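Local coordinates for protein glutathione s-transferase S2 (Nilaparvata lugens, PDB 5H5L) that binds glutathione and probably catalyses its conjugation to electrophilic substrates, as a sigma-class glutathione transferase also known as prostaglandin D synthase, at residues B[17-22]-B[27-32]; B[22-27]-B[75-80]; B[66-71]-B[149-154]; B[155-160]-B[178-183]. All blocks are in the same frame, centred on the assembly; numbering follows the deposited sequence.

How the contacts relate
Along the chain contact 1 comes first, interlaced with contact 2, which shares Leu22 and Val27 with it and also uses helix 15-25; their centres lie about 12 Å apart. Contact 2 interlaces with contact 3, about 7 Å away between centres, where Leu77 O probably accepts a hydrogen bond from Trp151 N at 2.8 Å. Contact 4 shares a helix with contact 3 and follows it, with about 13 Å between their centres. Contact 1 belongs to the thioredoxin-like N-terminal domain and contact 4 to the helical C-terminal domain, while contact 3 joins the two. Helix 15-25 packs across this boundary on helix 151-164: Met21 and Trp20 on Ile154, Pro17 on Tyr155 and Ser158.

Contact 1. Residues B[17-22]-B[27-32]; sequences PIRWML and VPFEDN
With CG set beside the backbone N (chi1 -63°) and the chain extended from there to NE, Arg19 carries its guanidinium off helix 15-25 to Asp31, whose CG lies anti to its own N. NE donates to Asp31 OD1 at 2.9 Å, forming a salt bridge. The carboxylate oxygen is met on its syn side and lies close to the guanidinium plane, although the two flat groups stand 77° apart. NE makes this direct bond, while NH2 goes to the carbonyl of Phe9 and to a water. That water accepts from Arg19 NH2 at 2.9 Å and lies within reach of Asp31 OD1, so it may link the pair a second time. Nearer the helix end, Leu22 CD1 sits over one face of the Phe29 ring, 3.9 Å from its centroid and off toward the rim, while Leu22 CB reaches Phe29 CD1 at 3.7 Å. These residues close the second half of the beta-alpha-beta unit of the thioredoxin-like domain, tying helix 15-25 to strand 30-34, which runs parallel to strand 4-9. The other branch of Leu22, CD2, packs on Val27 CG2 at 3.9 Å, and Val27 N makes a weak bond back to Leu22 O. Arg19 NH1 bonds to the Phe11 carbonyl and pairs with Glu16, and Asp31 OD2 bridges to Arg33. A leucine in place of Arg19 would probably leave Asp31 OD1 without its charged mate on the helix and the Phe9 and Phe11 carbonyls without these donors. The arginine side chain also touches the glutathione-binding Tyr8.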
# COMPACT_ATOMS: atom_id res chain seq x y z
N PRO B 17 -12.86 2.34 7.06
CA PRO B 17 -12.01 3.53 7.07
C PRO B 17 -12.53 4.63 6.18
O PRO B 17 -12.45 5.80 6.56
CB PRO B 17 -10.65 2.98 6.60
CG PRO B 17 -10.85 1.63 6.19
CD PRO B 17 -12.10 1.12 6.77
N ILE B 18 -13.12 4.29 5.03
CA ILE B 18 -13.65 5.34 4.17
C ILE B 18 -14.92 5.94 4.77
O ILE B 18 -15.10 7.16 4.78
CB ILE B 18 -13.88 4.78 2.76
CG1 ILE B 18 -12.56 4.31 2.14
CG2 ILE B 18 -14.50 5.85 1.87
CD1 ILE B 18 -12.72 3.39 0.97
N ARG B 19 -15.80 5.09 5.31
CA ARG B 19 -16.99 5.62 5.98
C ARG B 19 -16.61 6.54 7.14
O ARG B 19 -17.20 7.61 7.32
CB ARG B 19 -17.86 4.46 6.48
CG ARG B 19 -18.44 3.56 5.38
CD ARG B 19 -19.01 2.26 5.96
NE ARG B 19 -19.51 1.31 4.97
CZ ARG B 19 -19.29 0.01 4.99
NH1 ARG B 19 -18.55 -0.55 5.95
NH2 ARG B 19 -19.79 -0.76 4.03
N TRP B 20 -15.62 6.13 7.95
CA TRP B 20 -15.22 7.00 9.06
C TRP B 20 -14.64 8.30 8.56
O TRP B 20 -14.91 9.36 9.13
CB TRP B 20 -14.19 6.32 9.98
CG TRP B 20 -14.74 5.21 10.84
CD1 TRP B 20 -15.90 4.53 10.64
CD2 TRP B 20 -14.14 4.64 12.02
NE1 TRP B 20 -16.07 3.58 11.63
CE2 TRP B 20 -14.99 3.63 12.48
CE3 TRP B 20 -12.95 4.88 12.72
CZ2 TRP B 20 -14.72 2.86 13.59
CZ3 TRP B 20 -12.68 4.12 13.84
CH2 TRP B 20 -13.57 3.14 14.27
N MET B 21 -13.81 8.26 7.51
CA MET B 21 -13.23 9.50 6.99
C MET B 21 -14.31 10.42 6.43
O MET B 21 -14.27 11.65 6.63
CB MET B 21 -12.19 9.18 5.92
CG MET B 21 -10.86 8.64 6.46
SD MET B 21 -10.11 9.69 7.70
CE MET B 21 -9.91 11.19 6.83
N LEU B 22 -15.27 9.86 5.73
CA LEU B 22 -16.35 10.70 5.19
C LEU B 22 -17.20 11.27 6.32
O LEU B 22 -17.60 12.44 6.27
CB LEU B 22 -17.19 9.89 4.22
CG LEU B 22 -16.52 9.51 2.89
CD1 LEU B 22 -17.36 8.51 2.20
CD2 LEU B 22 -16.39 10.74 2.02
N VAL B 27 -19.52 15.13 5.35
CA VAL B 27 -20.16 15.26 4.04
C VAL B 27 -21.17 14.15 3.88
O VAL B 27 -20.95 13.04 4.38
CB VAL B 27 -19.14 15.24 2.88
CG1 VAL B 27 -18.25 16.45 2.98
CG2 VAL B 27 -18.33 13.95 2.89
N PRO B 28 -22.28 14.39 3.20
CA PRO B 28 -23.20 13.31 2.88
C PRO B 28 -22.56 12.34 1.89
O PRO B 28 -21.72 12.71 1.08
CB PRO B 28 -24.39 14.04 2.26
CG PRO B 28 -23.79 15.17 1.58
CD PRO B 28 -22.63 15.63 2.48
N PHE B 29 -22.98 11.09 1.99
CA PHE B 29 -22.50 10.11 1.06
C PHE B 29 -23.46 8.95 1.05
O PHE B 29 -24.06 8.60 2.07
CB PHE B 29 -21.08 9.65 1.43
CG PHE B 29 -20.99 8.83 2.68
CD1 PHE B 29 -20.82 9.43 3.92
CD2 PHE B 29 -21.00 7.47 2.61
CE1 PHE B 29 -20.69 8.64 5.06
CE2 PHE B 29 -20.86 6.68 3.73
CZ PHE B 29 -20.69 7.26 4.95
N GLU B 30 -23.58 8.34 -0.12
CA GLU B 30 -24.33 7.11 -0.25
C GLU B 30 -23.48 5.95 0.22
O GLU B 30 -22.36 5.73 -0.29
CB GLU B 30 -24.77 6.90 -1.70
CG GLU B 30 -25.54 5.62 -1.90
CD GLU B 30 -25.97 5.40 -3.34
OE1 GLU B 30 -26.17 6.40 -4.06
OE2 GLU B 30 -26.09 4.23 -3.75
N ASP B 31 -24.02 5.18 1.16
CA ASP B 31 -23.37 4.01 1.73
C ASP B 31 -23.98 2.77 1.08
O ASP B 31 -24.83 2.09 1.64
CB ASP B 31 -23.53 3.99 3.25
CG ASP B 31 -22.65 2.98 3.93
OD1 ASP B 31 -21.58 2.65 3.37
OD2 ASP B 31 -23.01 2.50 5.03
N ASN B 32 -23.51 2.48 -0.14
CA ASN B 32 -24.03 1.37 -0.93
C ASN B 32 -23.43 0.05 -0.47
O ASN B 32 -22.27 -0.26 -0.79
CB ASN B 32 -23.74 1.65 -2.41
CG ASN B 32 -24.35 0.62 -3.33
OD1 ASN B 32 -25.51 0.24 -3.17
ND2 ASN B 32 -23.56 0.13 -4.29
O HOH W 1 -20.70 0.70 1.64

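Contact 2. Residues B[22-27]-B[75-80]; sequences LSYLDV and AGLAGS
An apolar contact without hydrogen bonds joins the C-terminal end of helix 15-25 to the turn where helix 64-75 gives way to the loop before helix 82-106. With CG opposite its backbone N (chi1 -173°), Tyr24 swings its ring out toward this loop. The side chains of Tyr24 and Leu77 come from opposite directions and overlap: Leu77 CD1 rests over one face of the phenol ring, 3.8 Å from its centroid, in a CH-pi contact displaced toward the CE2 rim. The second branch, Leu77 CD2, approaches Tyr24 OH at 3.5 Å. Ala75 CB comes in at the ring edge instead, 3.8 Å from Tyr24 CD2. A Schellman motif ends each helix here, at Asp26 and at Gly76, both with positive phi; the second turns the chain so that Ala75 and Leu77 both face Tyr24. Leu25 reaches Ala75 separately: its CD2 lies 3.6 Å from Ala75 CA and also touches the methyl group. Replacing Tyr24 by a serine would probably uncover Leu77 CD1 and open a gap between the two helix ends. Lys189 makes a cation-pi contact with the same ring from helix 188-196, and Leu71 and Lys74 of helix 64-75 line the side chain of Leu25.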
# COMPACT_ATOMS: atom_id res chain seq x y z
N LEU B 22 -15.27 9.86 5.73
CA LEU B 22 -16.35 10.70 5.19
C LEU B 22 -17.20 11.27 6.32
O LEU B 22 -17.60 12.44 6.27
CB LEU B 22 -17.19 9.89 4.22
CG LEU B 22 -16.52 9.51 2.89
CD1 LEU B 22 -17.36 8.51 2.20
CD2 LEU B 22 -16.39 10.74 2.02
N SER B 23 -17.39 10.48 7.38
CA SER B 23 -18.11 10.98 8.56
C SER B 23 -17.32 12.08 9.24
O SER B 23 -17.85 13.16 9.51
CB SER B 23 -18.36 9.83 9.52
OG SER B 23 -19.24 8.90 8.93
N TYR B 24 -16.02 11.85 9.45
CA TYR B 24 -15.20 12.92 10.00
C TYR B 24 -15.27 14.17 9.14
O TYR B 24 -15.22 15.29 9.65
CB TYR B 24 -13.76 12.48 10.13
CG TYR B 24 -12.90 13.48 10.85
CD1 TYR B 24 -12.75 13.44 12.23
CD2 TYR B 24 -12.22 14.44 10.17
CE1 TYR B 24 -11.93 14.33 12.89
CE2 TYR B 24 -11.39 15.34 10.82
CZ TYR B 24 -11.26 15.28 12.19
OH TYR B 24 -10.43 16.18 12.83
N LEU B 25 -15.31 14.00 7.82
CA LEU B 25 -15.38 15.15 6.91
C LEU B 25 -16.72 15.86 6.99
O LEU B 25 -16.83 17.01 6.54
CB LEU B 25 -15.17 14.70 5.47
CG LEU B 25 -13.78 14.72 4.87
CD1 LEU B 25 -13.87 14.18 3.44
CD2 LEU B 25 -13.21 16.14 4.85
N ASP B 26 -17.73 15.19 7.52
CA ASP B 26 -19.08 15.72 7.67
C ASP B 26 -19.70 16.03 6.32
O ASP B 26 -20.32 17.07 6.13
CB ASP B 26 -19.07 16.96 8.57
CG ASP B 26 -20.41 17.21 9.24
OD1 ASP B 26 -21.15 16.22 9.45
OD2 ASP B 26 -20.73 18.38 9.54
N VAL B 27 -19.52 15.13 5.35
CA VAL B 27 -20.16 15.26 4.04
C VAL B 27 -21.17 14.15 3.88
O VAL B 27 -20.95 13.04 4.38
CB VAL B 27 -19.14 15.24 2.88
CG1 VAL B 27 -18.25 16.45 2.98
CG2 VAL B 27 -18.33 13.95 2.89
N ALA B 75 -9.57 16.48 4.94
CA ALA B 75 -10.00 16.65 6.33
C ALA B 75 -9.01 17.42 7.18
O ALA B 75 -9.29 17.67 8.35
CB ALA B 75 -10.24 15.29 6.98
N GLY B 76 -7.86 17.79 6.63
CA GLY B 76 -6.79 18.33 7.45
C GLY B 76 -6.15 17.35 8.40
O GLY B 76 -5.64 17.75 9.45
N LEU B 77 -6.17 16.06 8.07
CA LEU B 77 -5.57 15.01 8.88
C LEU B 77 -4.40 14.34 8.17
O LEU B 77 -4.22 13.12 8.28
CB LEU B 77 -6.62 13.98 9.24
CG LEU B 77 -7.79 14.46 10.09
CD1 LEU B 77 -8.62 13.25 10.39
CD2 LEU B 77 -7.36 15.16 11.38
N ALA B 78 -3.62 15.11 7.43
CA ALA B 78 -2.39 14.61 6.80
C ALA B 78 -1.19 15.37 7.34
O ALA B 78 -1.29 16.02 8.38
CB ALA B 78 -2.46 14.71 5.27
N GLY B 79 -0.05 15.32 6.65
CA GLY B 79 1.14 15.94 7.18
C GLY B 79 1.25 17.43 6.80
O GLY B 79 0.71 17.87 5.79
N SER B 80 2.00 18.19 7.61
CA SER B 80 2.32 19.58 7.29
C SER B 80 3.42 19.73 6.24
O SER B 80 3.60 20.83 5.71
CB SER B 80 2.75 20.32 8.55
OG SER B 80 1.75 20.23 9.55

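Contact 3. Residues B[66-71]-B[149-154]; sequences AIARYL and LSWGDI
Ala68 and Arg69 of helix 64-75 pack on a single indole, that of Trp151 at the start of helix 151-164, through apolar and CH-pi contacts. Arg69 CA lies above the Trp151 ring system, 3.8 Å from the centroid of the five-membered ring and nearly on its normal. Ala68 CB approaches Trp151 CE3 obliquely at 3.7 Å, at the six-membered part. With its CG between backbone N and carbonyl carbon (chi1 68°), Trp151 lays the indole against the helix backbone, and its CB comes within 3.7 Å of Ala68 O. The Arg69 side chain runs alongside the tryptophan in the same direction, its CB 3.8 Å from CZ2. This is the junction between the thioredoxin-like N-terminal domain and the helical C-terminal domain of the glutathione transferase fold; Ile88 and Ile92 of helix 82-106 also touch the indole. Among the polar interactions, Arg69 NE forms a salt bridge with Asp89 of its own chain and NH1 one with Asp89 of the second subunit, so the same residue reaches the dimer interface. The arginine chain bends at chi3, and the guanidinium stands nearly upright to the ring plane, 83° apart, with NE 3.7 Å from Trp151 CZ2. Within 149-154, Ser150 and Asp153 make a capping box: Ser150 N donates to Asp153 OD2 at 2.7 Å, and Asp153 N returns a weak bond to Ser150 OG.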
# COMPACT_ATOMS: atom_id res chain seq x y z
N ALA B 66 -5.38 4.58 -0.59
CA ALA B 66 -5.28 5.78 -1.42
C ALA B 66 -6.44 6.73 -1.12
O ALA B 66 -6.26 7.96 -1.06
CB ALA B 66 -5.28 5.41 -2.91
N ILE B 67 -7.63 6.16 -0.99
CA ILE B 67 -8.82 6.99 -0.75
C ILE B 67 -8.77 7.60 0.64
O ILE B 67 -9.06 8.79 0.82
CB ILE B 67 -10.08 6.13 -0.93
CG1 ILE B 67 -10.21 5.67 -2.38
CG2 ILE B 67 -11.33 6.89 -0.42
CD1 ILE B 67 -11.24 4.59 -2.63
N ALA B 68 -8.37 6.82 1.65
CA ALA B 68 -8.27 7.35 3.01
C ALA B 68 -7.32 8.54 3.08
O ALA B 68 -7.61 9.54 3.75
CB ALA B 68 -7.83 6.23 3.95
N ARG B 69 -6.17 8.45 2.38
CA ARG B 69 -5.19 9.53 2.36
C ARG B 69 -5.78 10.77 1.70
O ARG B 69 -5.59 11.90 2.17
CB ARG B 69 -3.91 9.08 1.63
CG ARG B 69 -2.75 10.12 1.64
CD ARG B 69 -1.50 9.67 0.80
NE ARG B 69 -0.95 8.43 1.35
CZ ARG B 69 -1.11 7.23 0.81
NH1 ARG B 69 -1.78 7.08 -0.34
NH2 ARG B 69 -0.61 6.16 1.42
N TYR B 70 -6.47 10.57 0.58
CA TYR B 70 -7.14 11.66 -0.13
C TYR B 70 -8.14 12.37 0.77
O TYR B 70 -8.06 13.59 0.96
CB TYR B 70 -7.84 11.08 -1.37
CG TYR B 70 -8.78 12.02 -2.09
CD1 TYR B 70 -8.29 13.07 -2.85
CD2 TYR B 70 -10.16 11.86 -2.02
CE1 TYR B 70 -9.12 13.93 -3.53
CE2 TYR B 70 -11.01 12.73 -2.71
CZ TYR B 70 -10.47 13.75 -3.46
OH TYR B 70 -11.24 14.63 -4.18
N LEU B 71 -9.06 11.61 1.38
CA LEU B 71 -9.98 12.22 2.35
C LEU B 71 -9.24 12.81 3.55
O LEU B 71 -9.63 13.87 4.07
CB LEU B 71 -10.99 11.20 2.80
CG LEU B 71 -11.76 10.61 1.63
CD1 LEU B 71 -12.62 9.50 2.11
CD2 LEU B 71 -12.60 11.67 0.96
N LEU B 149 -3.23 13.67 15.39
CA LEU B 149 -4.23 12.84 14.72
C LEU B 149 -4.03 12.87 13.20
O LEU B 149 -3.86 13.93 12.60
CB LEU B 149 -5.63 13.33 15.05
CG LEU B 149 -6.77 12.46 14.49
CD1 LEU B 149 -6.89 11.16 15.27
CD2 LEU B 149 -8.07 13.17 14.51
N SER B 150 -4.05 11.69 12.59
CA SER B 150 -3.95 11.59 11.14
C SER B 150 -5.01 10.65 10.59
O SER B 150 -5.67 9.92 11.33
CB SER B 150 -2.55 11.12 10.72
OG SER B 150 -2.32 9.74 11.01
N TRP B 151 -5.17 10.68 9.24
CA TRP B 151 -6.00 9.68 8.58
C TRP B 151 -5.48 8.29 8.87
O TRP B 151 -6.24 7.32 8.90
CB TRP B 151 -6.05 9.94 7.05
CG TRP B 151 -4.74 9.70 6.36
CD1 TRP B 151 -3.75 10.62 6.13
CD2 TRP B 151 -4.26 8.46 5.83
NE1 TRP B 151 -2.70 10.04 5.49
CE2 TRP B 151 -2.98 8.72 5.30
CE3 TRP B 151 -4.78 7.16 5.77
CZ2 TRP B 151 -2.23 7.73 4.71
CZ3 TRP B 151 -4.02 6.18 5.19
CH2 TRP B 151 -2.75 6.45 4.67
N GLY B 152 -4.18 8.17 9.11
CA GLY B 152 -3.62 6.90 9.47
C GLY B 152 -4.23 6.33 10.75
O GLY B 152 -4.52 5.13 10.83
N ASP B 153 -4.39 7.16 11.77
CA ASP B 153 -5.03 6.70 13.01
C ASP B 153 -6.43 6.16 12.73
O ASP B 153 -6.84 5.12 13.28
CB ASP B 153 -5.11 7.86 14.02
CG ASP B 153 -3.75 8.42 14.38
OD1 ASP B 153 -2.86 7.63 14.77
OD2 ASP B 153 -3.55 9.65 14.24
N ILE B 154 -7.18 6.85 11.89
CA ILE B 154 -8.53 6.45 11.60
C ILE B 154 -8.56 5.15 10.81
O ILE B 154 -9.36 4.27 11.09
CB ILE B 154 -9.23 7.62 10.90
CG1 ILE B 154 -9.40 8.74 11.96
CG2 ILE B 154 -10.57 7.22 10.35
CD1 ILE B 154 -9.85 10.06 11.40

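Contact 4. Residues B[155-160]-B[178-183]; sequences YFISIL and KALNDK
Two helices of the all-helical C-terminal domain, 151-164 and 175-185, cross almost at right angles here, with local axes 9.7 Å apart at closest approach and a signed crossing angle of -97°. Ile157 carries most of the contact. Its CG1 points away from the carbonyl carbon (chi1 -64°) and the chain turns again at chi2 (-50°), which brings CD1 against the backbone of the facing helix, 3.5 Å from Asn181 CA. CD1 also meets Leu180 CG at 4.1 Å. The other branch, Ile157 CG2, rests on the amide oxygen of Asn181, 3.4 Å from OD1. Asn181 ND2 donates to Asp182 OD1 at 3.0 Å, almost in the amide plane, which would help to fix the rotation of the group; Lys178 NZ makes a weak salt bridge with the same Asp182 oxygen. One residue before Ile157, the edge of the Phe156 ring receives a methyl of Leu180, with CD2 of each residue 4.0 Å apart. A face of that ring is covered from within its own helix by Leu160 CD1. Tyr155, on the same helix, hydrogen-bonds through its OH to Ser64 and Arg99, both in the glutathione pocket. Helix 82-106 packs on the crossing through Phe95, edge-to-face with Phe156, and helix 15-25 through Trp20, on Ile157.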
# COMPACT_ATOMS: atom_id res chain seq x y z
N TYR B 155 -7.67 5.01 9.84
CA TYR B 155 -7.59 3.76 9.09
C TYR B 155 -7.22 2.60 10.02
O TYR B 155 -7.85 1.55 9.99
CB TYR B 155 -6.56 3.95 7.98
CG TYR B 155 -6.47 2.86 6.95
CD1 TYR B 155 -7.16 2.96 5.75
CD2 TYR B 155 -5.64 1.76 7.15
CE1 TYR B 155 -7.05 1.98 4.77
CE2 TYR B 155 -5.53 0.78 6.18
CZ TYR B 155 -6.25 0.91 4.99
OH TYR B 155 -6.15 -0.07 4.04
N PHE B 156 -6.21 2.81 10.85
CA PHE B 156 -5.69 1.78 11.75
C PHE B 156 -6.78 1.29 12.71
O PHE B 156 -7.06 0.08 12.80
CB PHE B 156 -4.49 2.41 12.47
CG PHE B 156 -3.79 1.56 13.49
CD1 PHE B 156 -3.14 0.39 13.13
CD2 PHE B 156 -3.66 2.00 14.79
CE1 PHE B 156 -2.43 -0.36 14.11
CE2 PHE B 156 -2.95 1.28 15.72
CZ PHE B 156 -2.35 0.11 15.38
N ILE B 157 -7.44 2.21 13.40
CA ILE B 157 -8.44 1.86 14.42
C ILE B 157 -9.69 1.26 13.80
O ILE B 157 -10.26 0.30 14.33
CB ILE B 157 -8.78 3.11 15.28
CG1 ILE B 157 -7.57 3.59 16.06
CG2 ILE B 157 -9.87 2.78 16.29
CD1 ILE B 157 -6.88 2.48 16.84
N SER B 158 -10.14 1.79 12.66
CA SER B 158 -11.34 1.22 12.05
C SER B 158 -11.12 -0.23 11.67
O SER B 158 -12.01 -1.06 11.85
CB SER B 158 -11.77 2.05 10.84
OG SER B 158 -10.83 1.90 9.79
N ILE B 159 -9.91 -0.56 11.18
CA ILE B 159 -9.63 -1.93 10.79
C ILE B 159 -9.35 -2.80 12.02
O ILE B 159 -9.77 -3.96 12.08
CB ILE B 159 -8.49 -1.96 9.75
CG1 ILE B 159 -9.03 -1.35 8.44
CG2 ILE B 159 -7.97 -3.35 9.53
CD1 ILE B 159 -8.03 -1.17 7.35
N LEU B 160 -8.66 -2.27 13.04
CA LEU B 160 -8.45 -3.06 14.26
C LEU B 160 -9.77 -3.42 14.93
O LEU B 160 -9.92 -4.51 15.49
CB LEU B 160 -7.56 -2.30 15.24
CG LEU B 160 -6.08 -2.22 14.92
CD1 LEU B 160 -5.36 -1.57 16.05
CD2 LEU B 160 -5.47 -3.58 14.63
N LYS B 178 -4.67 0.63 22.58
CA LYS B 178 -6.03 0.74 23.12
C LYS B 178 -6.39 2.19 23.45
O LYS B 178 -7.54 2.60 23.27
CB LYS B 178 -6.16 -0.15 24.36
CG LYS B 178 -7.49 -0.05 25.07
CD LYS B 178 -8.61 -0.62 24.23
CE LYS B 178 -9.95 -0.50 24.96
NZ LYS B 178 -11.09 -0.85 24.08
N ALA B 179 -5.42 2.96 23.94
CA ALA B 179 -5.61 4.39 24.19
C ALA B 179 -5.90 5.18 22.90
O ALA B 179 -6.71 6.11 22.89
CB ALA B 179 -4.36 4.95 24.84
N LEU B 180 -5.17 4.88 21.81
CA LEU B 180 -5.51 5.51 20.53
C LEU B 180 -6.89 5.07 20.06
O LEU B 180 -7.67 5.88 19.53
CB LEU B 180 -4.45 5.15 19.51
CG LEU B 180 -4.58 5.69 18.09
CD1 LEU B 180 -4.60 7.23 18.08
CD2 LEU B 180 -3.47 5.11 17.26
N ASN B 181 -7.21 3.80 20.26
CA ASN B 181 -8.52 3.30 19.87
C ASN B 181 -9.63 4.09 20.54
O ASN B 181 -10.61 4.48 19.89
CB ASN B 181 -8.68 1.83 20.25
CG ASN B 181 -10.11 1.36 20.09
OD1 ASN B 181 -10.49 0.83 19.04
ND2 ASN B 181 -10.94 1.62 21.10
N ASP B 182 -9.51 4.29 21.86
CA ASP B 182 -10.59 4.96 22.59
C ASP B 182 -10.70 6.41 22.15
O ASP B 182 -11.81 6.95 22.07
CB ASP B 182 -10.34 4.89 24.09
CG ASP B 182 -10.31 3.46 24.60
OD1 ASP B 182 -10.85 2.55 23.92
OD2 ASP B 182 -9.75 3.23 25.69
N LYS B 183 -9.58 7.03 21.83
CA LYS B 183 -9.56 8.42 21.37
C LYS B 183 -10.25 8.57 20.02
O LYS B 183 -11.02 9.50 19.80
CB LYS B 183 -8.11 8.88 21.33
CG LYS B 183 -7.83 10.21 20.79
CD LYS B 183 -6.55 10.78 21.41
CE LYS B 183 -5.35 9.85 21.34
NZ LYS B 183 -4.20 10.33 22.18